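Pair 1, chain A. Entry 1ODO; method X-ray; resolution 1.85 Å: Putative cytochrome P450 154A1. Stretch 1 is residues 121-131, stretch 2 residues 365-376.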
# COMPACT_ATOMS: atom_id res chain seq x y z
N MET A 121 16.71 13.29 2.93
CA MET A 121 15.51 13.64 2.17
C MET A 121 14.43 14.17 3.11
O MET A 121 13.76 15.16 2.81
CB MET A 121 14.97 12.42 1.42
CG MET A 121 15.86 11.93 0.30
SD MET A 121 15.30 10.35 -0.37
CE MET A 121 16.84 9.59 -0.86
N VAL A 122 14.27 13.51 4.25
CA VAL A 122 13.28 13.93 5.23
C VAL A 122 13.61 15.32 5.76
O VAL A 122 12.74 16.19 5.84
CB VAL A 122 13.21 12.93 6.41
CG1 VAL A 122 12.33 13.50 7.51
CG2 VAL A 122 12.64 11.59 5.93
N THR A 123 14.87 15.54 6.12
CA THR A 123 15.28 16.84 6.64
C THR A 123 15.04 17.93 5.61
O THR A 123 14.59 19.02 5.95
CB THR A 123 16.77 16.83 7.04
OG1 THR A 123 17.01 15.77 7.97
CG2 THR A 123 17.17 18.15 7.68
N GLY A 124 15.34 17.63 4.35
CA GLY A 124 15.14 18.61 3.29
C GLY A 124 13.69 19.04 3.17
O GLY A 124 13.39 20.23 3.05
N LEU A 125 12.78 18.07 3.19
CA LEU A 125 11.36 18.36 3.08
C LEU A 125 10.85 19.10 4.32
O LEU A 125 9.98 19.97 4.21
CB LEU A 125 10.58 17.07 2.87
CG LEU A 125 10.76 16.44 1.48
CD1 LEU A 125 10.14 15.05 1.45
CD2 LEU A 125 10.11 17.34 0.42
N VAL A 126 11.37 18.75 5.49
CA VAL A 126 10.93 19.41 6.71
C VAL A 126 11.49 20.84 6.74
O VAL A 126 10.80 21.76 7.15
CB VAL A 126 11.36 18.63 7.96
CG1 VAL A 126 10.97 19.40 9.23
CG2 VAL A 126 10.68 17.26 7.96
N ASP A 127 12.73 21.02 6.28
CA ASP A 127 13.33 22.35 6.26
C ASP A 127 12.47 23.26 5.39
O ASP A 127 12.23 24.41 5.73
CB ASP A 127 14.75 22.31 5.67
CG ASP A 127 15.76 21.71 6.62
OD1 ASP A 127 15.53 21.75 7.85
OD2 ASP A 127 16.80 21.22 6.13
N ARG A 128 12.02 22.73 4.25
CA ARG A 128 11.18 23.48 3.33
C ARG A 128 9.91 23.95 4.02
O ARG A 128 9.46 25.08 3.80
CB ARG A 128 10.82 22.63 2.12
CG ARG A 128 11.91 22.51 1.07
CD ARG A 128 11.54 21.45 0.05
NE ARG A 128 10.11 21.48 -0.26
CZ ARG A 128 9.50 20.61 -1.06
NH1 ARG A 128 10.20 19.63 -1.63
NH2 ARG A 128 8.20 20.70 -1.29
N LEU A 129 9.33 23.08 4.84
CA LEU A 129 8.11 23.42 5.56
C LEU A 129 8.38 24.62 6.46
O LEU A 129 7.54 25.50 6.60
CB LEU A 129 7.66 22.24 6.42
CG LEU A 129 7.16 20.98 5.71
CD1 LEU A 129 6.91 19.88 6.73
CD2 LEU A 129 5.89 21.30 4.94
N ALA A 130 9.56 24.62 7.07
CA ALA A 130 9.97 25.70 7.97
C ALA A 130 10.10 27.05 7.27
O ALA A 130 10.09 28.09 7.93
CB ALA A 130 11.28 25.33 8.65
N GLU A 131 10.22 27.04 5.95
CA GLU A 131 10.36 28.28 5.19
C GLU A 131 9.01 28.83 4.75
O GLU A 131 8.90 29.99 4.35
CB GLU A 131 11.24 28.05 3.96
CG GLU A 131 12.54 27.32 4.27
CD GLU A 131 13.39 27.10 3.04
OE1 GLU A 131 12.85 26.67 1.99
OE2 GLU A 131 14.62 27.35 3.12
N THR A 365 8.76 6.36 10.20
CA THR A 365 9.32 6.65 11.51
C THR A 365 10.21 7.89 11.45
O THR A 365 10.13 8.76 12.31
CB THR A 365 10.11 5.44 12.08
OG1 THR A 365 11.21 5.13 11.22
CG2 THR A 365 9.20 4.22 12.20
N LEU A 366 11.04 7.97 10.41
CA LEU A 366 11.94 9.12 10.25
C LEU A 366 11.14 10.41 10.03
O LEU A 366 11.45 11.45 10.61
CB LEU A 366 12.89 8.90 9.08
CG LEU A 366 14.07 7.95 9.32
CD1 LEU A 366 14.87 7.80 8.05
CD2 LEU A 366 14.95 8.51 10.44
N ALA A 367 10.12 10.33 9.18
CA ALA A 367 9.30 11.49 8.89
C ALA A 367 8.64 12.01 10.16
O ALA A 367 8.66 13.21 10.43
CB ALA A 367 8.24 11.14 7.85
N LEU A 368 8.06 11.11 10.95
CA LEU A 368 7.41 11.52 12.19
C LEU A 368 8.36 12.21 13.15
O LEU A 368 8.06 13.29 13.67
CB LEU A 368 6.78 10.32 12.90
CG LEU A 368 5.59 9.66 12.20
CD1 LEU A 368 5.11 8.48 13.04
CD2 LEU A 368 4.47 10.67 12.01
N GLU A 369 9.51 11.59 13.38
CA GLU A 369 10.53 12.13 14.28
C GLU A 369 10.95 13.53 13.88
O GLU A 369 11.00 14.44 14.71
CB GLU A 369 11.74 11.20 14.31
CG GLU A 369 12.90 11.72 15.15
CD GLU A 369 14.03 10.72 15.26
OE1 GLU A 369 14.52 10.24 14.21
OE2 GLU A 369 14.44 10.42 16.40
N SER A 370 11.26 13.71 12.60
CA SER A 370 11.69 15.00 12.08
C SER A 370 10.59 16.05 12.14
O SER A 370 10.82 17.17 12.59
CB SER A 370 12.17 14.83 10.64
OG SER A 370 12.63 16.06 10.09
N LEU A 371 9.39 15.69 11.70
CA LEU A 371 8.25 16.60 11.70
C LEU A 371 7.87 17.12 13.09
O LEU A 371 7.82 18.34 13.31
CB LEU A 371 7.03 15.91 11.07
CG LEU A 371 5.76 16.76 10.99
CD1 LEU A 371 5.98 17.93 10.04
CD2 LEU A 371 4.60 15.90 10.51
N PHE A 372 7.61 16.22 14.02
CA PHE A 372 7.24 16.65 15.36
C PHE A 372 8.42 17.20 16.15
O PHE A 372 8.25 17.91 17.14
CB PHE A 372 6.57 15.51 16.13
CG PHE A 372 5.17 15.22 15.66
CD1 PHE A 372 4.94 14.33 14.61
CD2 PHE A 372 4.09 15.89 16.22
CE1 PHE A 372 3.65 14.11 14.13
CE2 PHE A 372 2.79 15.68 15.75
CZ PHE A 372 2.57 14.79 14.70
N GLY A 373 9.63 16.87 15.70
CA GLY A 373 10.81 17.36 16.37
C GLY A 373 11.02 18.82 16.02
O GLY A 373 11.43 19.62 16.86
N ARG A 374 10.72 19.16 14.77
CA ARG A 374 10.87 20.53 14.28
C ARG A 374 9.69 21.42 14.66
O ARG A 374 9.86 22.60 14.96
CB ARG A 374 11.04 20.54 12.76
CG ARG A 374 11.53 21.87 12.19
CD ARG A 374 13.00 22.06 12.51
NE ARG A 374 13.82 21.06 11.82
CZ ARG A 374 14.16 21.13 10.53
NH1 ARG A 374 13.77 22.16 9.79
NH2 ARG A 374 14.89 20.16 9.99
N PHE A 375 8.49 20.86 14.62
CA PHE A 375 7.29 21.62 14.96
C PHE A 375 6.51 20.97 16.10
O PHE A 375 5.52 20.28 15.88
CB PHE A 375 6.37 21.74 13.74
CG PHE A 375 7.07 22.21 12.49
CD1 PHE A 375 7.48 21.30 11.52
CD2 PHE A 375 7.34 23.56 12.30
CE1 PHE A 375 8.14 21.73 10.37
CE2 PHE A 375 8.00 24.00 11.15
CZ PHE A 375 8.40 23.08 10.19
N PRO A 376 6.94 21.21 17.35
CA PRO A 376 6.26 20.63 18.51
C PRO A 376 4.83 21.13 18.69
O PRO A 376 4.04 20.52 19.42
CB PRO A 376 7.17 21.01 19.67
CG PRO A 376 7.73 22.33 19.23
CD PRO A 376 8.07 22.05 17.77

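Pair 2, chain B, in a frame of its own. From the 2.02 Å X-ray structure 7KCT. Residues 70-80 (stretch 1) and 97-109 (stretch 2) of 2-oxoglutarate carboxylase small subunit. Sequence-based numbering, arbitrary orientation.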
# COMPACT_ATOMS: atom_id res chain seq x y z
N ASN B 70 -25.32 4.14 21.95
CA ASN B 70 -26.66 3.69 22.30
C ASN B 70 -26.88 2.29 21.74
O ASN B 70 -27.28 2.13 20.58
CB ASN B 70 -27.69 4.68 21.78
CG ASN B 70 -29.09 4.42 22.33
OD1 ASN B 70 -29.58 3.29 22.29
ND2 ASN B 70 -29.75 5.46 22.81
N ALA B 71 -26.66 1.29 22.59
CA ALA B 71 -26.73 -0.10 22.17
C ALA B 71 -28.12 -0.49 21.65
O ALA B 71 -28.23 -1.18 20.64
CB ALA B 71 -26.30 -0.99 23.33
N GLU B 72 -29.20 -0.02 22.30
CA GLU B 72 -30.54 -0.42 21.88
C GLU B 72 -30.87 0.09 20.47
O GLU B 72 -31.45 -0.64 19.66
CB GLU B 72 -31.58 0.08 22.89
N ARG B 73 -30.53 1.36 20.19
CA ARG B 73 -30.86 1.93 18.89
C ARG B 73 -30.08 1.27 17.76
O ARG B 73 -30.64 1.06 16.68
CB ARG B 73 -30.62 3.44 18.90
CG ARG B 73 -31.30 4.12 17.74
CD ARG B 73 -30.83 5.56 17.51
NE ARG B 73 -31.31 6.49 18.55
CZ ARG B 73 -30.53 7.04 19.48
NH1 ARG B 73 -29.24 6.77 19.50
NH2 ARG B 73 -31.04 7.88 20.37
N ILE B 74 -28.82 0.90 17.99
CA ILE B 74 -27.99 0.28 16.95
C ILE B 74 -28.48 -1.13 16.64
O ILE B 74 -28.55 -1.54 15.47
CB ILE B 74 -26.53 0.29 17.41
CG1 ILE B 74 -26.04 1.73 17.47
CG2 ILE B 74 -25.63 -0.49 16.48
CD1 ILE B 74 -24.67 1.94 18.13
N VAL B 75 -28.80 -1.91 17.67
CA VAL B 75 -29.30 -3.26 17.46
C VAL B 75 -30.66 -3.24 16.80
O VAL B 75 -30.95 -4.06 15.91
CB VAL B 75 -29.33 -4.02 18.80
CG1 VAL B 75 -30.11 -5.29 18.62
CG2 VAL B 75 -27.94 -4.31 19.22
N ASP B 76 -31.53 -2.33 17.22
CA ASP B 76 -32.82 -2.15 16.57
C ASP B 76 -32.64 -1.80 15.09
O ASP B 76 -33.42 -2.27 14.25
CB ASP B 76 -33.61 -1.03 17.24
CG ASP B 76 -34.34 -1.49 18.51
OD1 ASP B 76 -34.33 -2.70 18.83
OD2 ASP B 76 -34.92 -0.61 19.20
N LEU B 77 -31.70 -0.92 14.77
CA LEU B 77 -31.51 -0.56 13.36
C LEU B 77 -31.07 -1.76 12.55
O LEU B 77 -31.53 -1.96 11.42
CB LEU B 77 -30.48 0.57 13.19
CG LEU B 77 -30.04 0.99 11.79
CD1 LEU B 77 -31.21 1.67 11.09
CD2 LEU B 77 -28.84 1.93 11.93
N ALA B 78 -30.15 -2.55 13.10
CA ALA B 78 -29.68 -3.74 12.41
C ALA B 78 -30.85 -4.66 12.10
O ALA B 78 -30.94 -5.20 11.00
CB ALA B 78 -28.65 -4.47 13.28
N LEU B 79 -31.77 -4.82 13.05
CA LEU B 79 -32.96 -5.62 12.77
C LEU B 79 -33.82 -5.01 11.66
O LEU B 79 -34.31 -5.73 10.78
CB LEU B 79 -33.77 -5.81 14.05
CG LEU B 79 -33.20 -6.69 15.17
CD1 LEU B 79 -34.12 -6.59 16.41
CD2 LEU B 79 -33.03 -8.11 14.66
N GLU B 80 -34.04 -3.69 11.69
CA GLU B 80 -34.92 -3.02 10.72
C GLU B 80 -34.41 -3.14 9.28
O GLU B 80 -35.21 -3.17 8.33
CB GLU B 80 -35.07 -1.52 11.08
CG GLU B 80 -35.80 -1.25 12.42
CD GLU B 80 -35.44 0.10 13.09
OE1 GLU B 80 -34.67 0.92 12.52
OE2 GLU B 80 -35.93 0.34 14.22
N GLU B 97 -20.08 -5.47 27.24
CA GLU B 97 -20.72 -6.77 27.36
C GLU B 97 -22.21 -6.67 27.12
O GLU B 97 -22.81 -7.59 26.56
CB GLU B 97 -20.45 -7.40 28.74
CG GLU B 97 -20.90 -6.55 29.91
N HIS B 98 -22.82 -5.56 27.51
CA HIS B 98 -24.25 -5.41 27.32
C HIS B 98 -24.64 -5.30 25.84
O HIS B 98 -25.66 -5.88 25.41
CB HIS B 98 -24.73 -4.19 28.05
CG HIS B 98 -26.18 -3.93 27.83
ND1 HIS B 98 -26.66 -2.75 27.31
CD2 HIS B 98 -27.26 -4.72 28.04
CE1 HIS B 98 -27.98 -2.82 27.22
NE2 HIS B 98 -28.37 -4.00 27.65
N PHE B 99 -23.87 -4.54 25.05
CA PHE B 99 -24.08 -4.51 23.60
C PHE B 99 -23.94 -5.90 23.01
O PHE B 99 -24.81 -6.36 22.25
CB PHE B 99 -23.11 -3.51 22.96
CG PHE B 99 -23.28 -3.32 21.45
CD1 PHE B 99 -24.52 -3.04 20.88
CD2 PHE B 99 -22.17 -3.36 20.61
CE1 PHE B 99 -24.65 -2.84 19.50
CE2 PHE B 99 -22.30 -3.15 19.23
CZ PHE B 99 -23.56 -2.90 18.69
N ALA B 100 -22.87 -6.62 23.36
CA ALA B 100 -22.60 -7.93 22.76
C ALA B 100 -23.70 -8.95 23.09
O ALA B 100 -24.08 -9.79 22.24
CB ALA B 100 -21.24 -8.43 23.25
N ARG B 101 -24.24 -8.86 24.30
CA ARG B 101 -25.32 -9.72 24.79
C ARG B 101 -26.68 -9.30 24.22
O ARG B 101 -27.52 -10.16 23.97
CB ARG B 101 -25.38 -9.70 26.33
CG ARG B 101 -26.41 -10.75 26.83
CD ARG B 101 -26.31 -11.01 28.31
NE ARG B 101 -27.18 -10.14 29.08
CZ ARG B 101 -28.49 -10.36 29.26
NH1 ARG B 101 -29.08 -11.42 28.72
NH2 ARG B 101 -29.22 -9.52 29.99
N LEU B 102 -26.96 -8.01 24.09
CA LEU B 102 -28.16 -7.58 23.38
C LEU B 102 -28.18 -8.12 21.95
O LEU B 102 -29.20 -8.66 21.50
CB LEU B 102 -28.26 -6.06 23.42
CG LEU B 102 -29.58 -5.46 22.97
CD1 LEU B 102 -30.76 -5.94 23.86
CD2 LEU B 102 -29.47 -3.93 23.02
N CYS B 103 -27.04 -8.09 21.26
CA CYS B 103 -26.98 -8.70 19.93
C CYS B 103 -27.46 -10.14 19.96
O CYS B 103 -28.31 -10.54 19.15
CB CYS B 103 -25.56 -8.66 19.35
SG CYS B 103 -25.04 -7.02 18.81
N GLU B 104 -26.93 -10.93 20.91
CA GLU B 104 -27.32 -12.33 21.02
C GLU B 104 -28.82 -12.46 21.30
O GLU B 104 -29.50 -13.26 20.67
CB GLU B 104 -26.52 -13.03 22.12
CG GLU B 104 -26.92 -14.48 22.35
CD GLU B 104 -26.05 -15.18 23.40
OE1 GLU B 104 -25.13 -15.94 23.03
OE2 GLU B 104 -26.32 -15.00 24.60
N GLU B 105 -29.35 -11.69 22.23
CA GLU B 105 -30.76 -11.84 22.54
C GLU B 105 -31.66 -11.55 21.35
O GLU B 105 -32.75 -12.12 21.24
CB GLU B 105 -31.13 -10.95 23.71
CG GLU B 105 -30.41 -11.36 25.01
N LYS B 106 -31.22 -10.68 20.44
CA LYS B 106 -32.03 -10.27 19.31
C LYS B 106 -31.74 -11.06 18.06
O LYS B 106 -32.30 -10.74 17.02
CB LYS B 106 -31.81 -8.78 19.03
CG LYS B 106 -32.19 -7.89 20.19
CD LYS B 106 -33.65 -7.98 20.53
CE LYS B 106 -34.10 -6.72 21.24
NZ LYS B 106 -35.50 -6.83 21.73
N GLY B 107 -30.84 -12.04 18.13
CA GLY B 107 -30.52 -12.84 16.98
C GLY B 107 -29.57 -12.22 15.99
O GLY B 107 -29.52 -12.65 14.83
N ILE B 108 -28.79 -11.23 16.42
CA ILE B 108 -27.78 -10.57 15.58
C ILE B 108 -26.41 -11.10 15.99
O ILE B 108 -26.12 -11.20 17.18
CB ILE B 108 -27.82 -9.04 15.77
CG1 ILE B 108 -29.19 -8.49 15.43
CG2 ILE B 108 -26.75 -8.33 14.92
CD1 ILE B 108 -29.55 -8.65 13.99
N THR B 109 -25.57 -11.43 15.02
CA THR B 109 -24.24 -11.95 15.36
C THR B 109 -23.28 -10.77 15.67
O THR B 109 -23.02 -9.91 14.82
CB THR B 109 -23.69 -12.82 14.22
OG1 THR B 109 -24.55 -13.95 13.99
CG2 THR B 109 -22.32 -13.41 14.53

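What backbone arrangement do the two pairs share? In each, two helices run in roughly the same direction, inclined by 34° in pair 1 and 30° in pair 2, with axes that approach to 9.6 and 9.9 Å. Both crossings carry a negative sign, and 14 central residues superpose with an RMSD of 0.4 Å. V126(A) falls on V75(B), D127(A) on D76(B), S370(A) on L102(B) and R374(A) on K106(B). The buried surface is also similar, 476 Å² against 506 Å².

Which position stays the same at the centre? V126(A) and V75(B) coincide, both point toward the partner helix and both adopt rotamer t, so their side-chain centres lie 0.1 Å apart. Their surroundings differ. V126(A) CG2 lies 3.1 Å from S370(A) OG, whereas V75(B) CG2 packs 3.6 Å from F99(B) CE1 and 4.1 Å from L102(B) CD2. At the matched positions S370(A) and L102(B), the valine thus meets a small hydroxyl side chain in pair 1 and an apolar leucine in pair 2; V126(A) finds apolar contact elsewhere, with its CG1 3.8 Å from F375(A) CE1.

How is the space one turn earlier filled? V122(A) matches A71(B), and A367(A) matches F99(B), so bulk is exchanged across the interface. In pair 1 the valine supplies the volume: V122(A) CG1 reaches 3.9 Å from A367(A) CA and 3.4 Å from S370(A) CB. In pair 2 the larger side chain comes from the second helix, and A71(B) CB rests 3.7 Å from F99(B) CD1. The ring also reaches I74(B), three residues further along the first helix, with I74(B) CG2 3.9 Å from F99(B) CZ.

What does the long basic side chain do at the matched positions R374(A) and K106(B)? In pair 1, R374(A) fits among T123(A), V126(A), D127(A) and A130(A). V126(A) CG1 covers one guanidinium face, while R374(A) NH1 and NH2 each donate to D127(A) OD1 at 2.7 Å, forming a salt bridge at the guanidinium edge. K106(B) starts toward the partner, but its end leads away; its aliphatic part packs instead, with CG 3.7 Å from V75(B) CG1. No cross-stretch hydrogen bond is found among the modelled atoms of pair 2.

How does each contact close after the second helix? F375(A) leaves helical geometry and puts its ring against the first helix, with CZ 3.9 Å from L129(A) CB and CE1 3.8 Å from V126(A) CG1. Its match, G107(B), has positive phi in a Schellman motif. The next residue, I108(B), turns toward the first helix, and its CD1 packs 3.6 Å from L79(B) CD2.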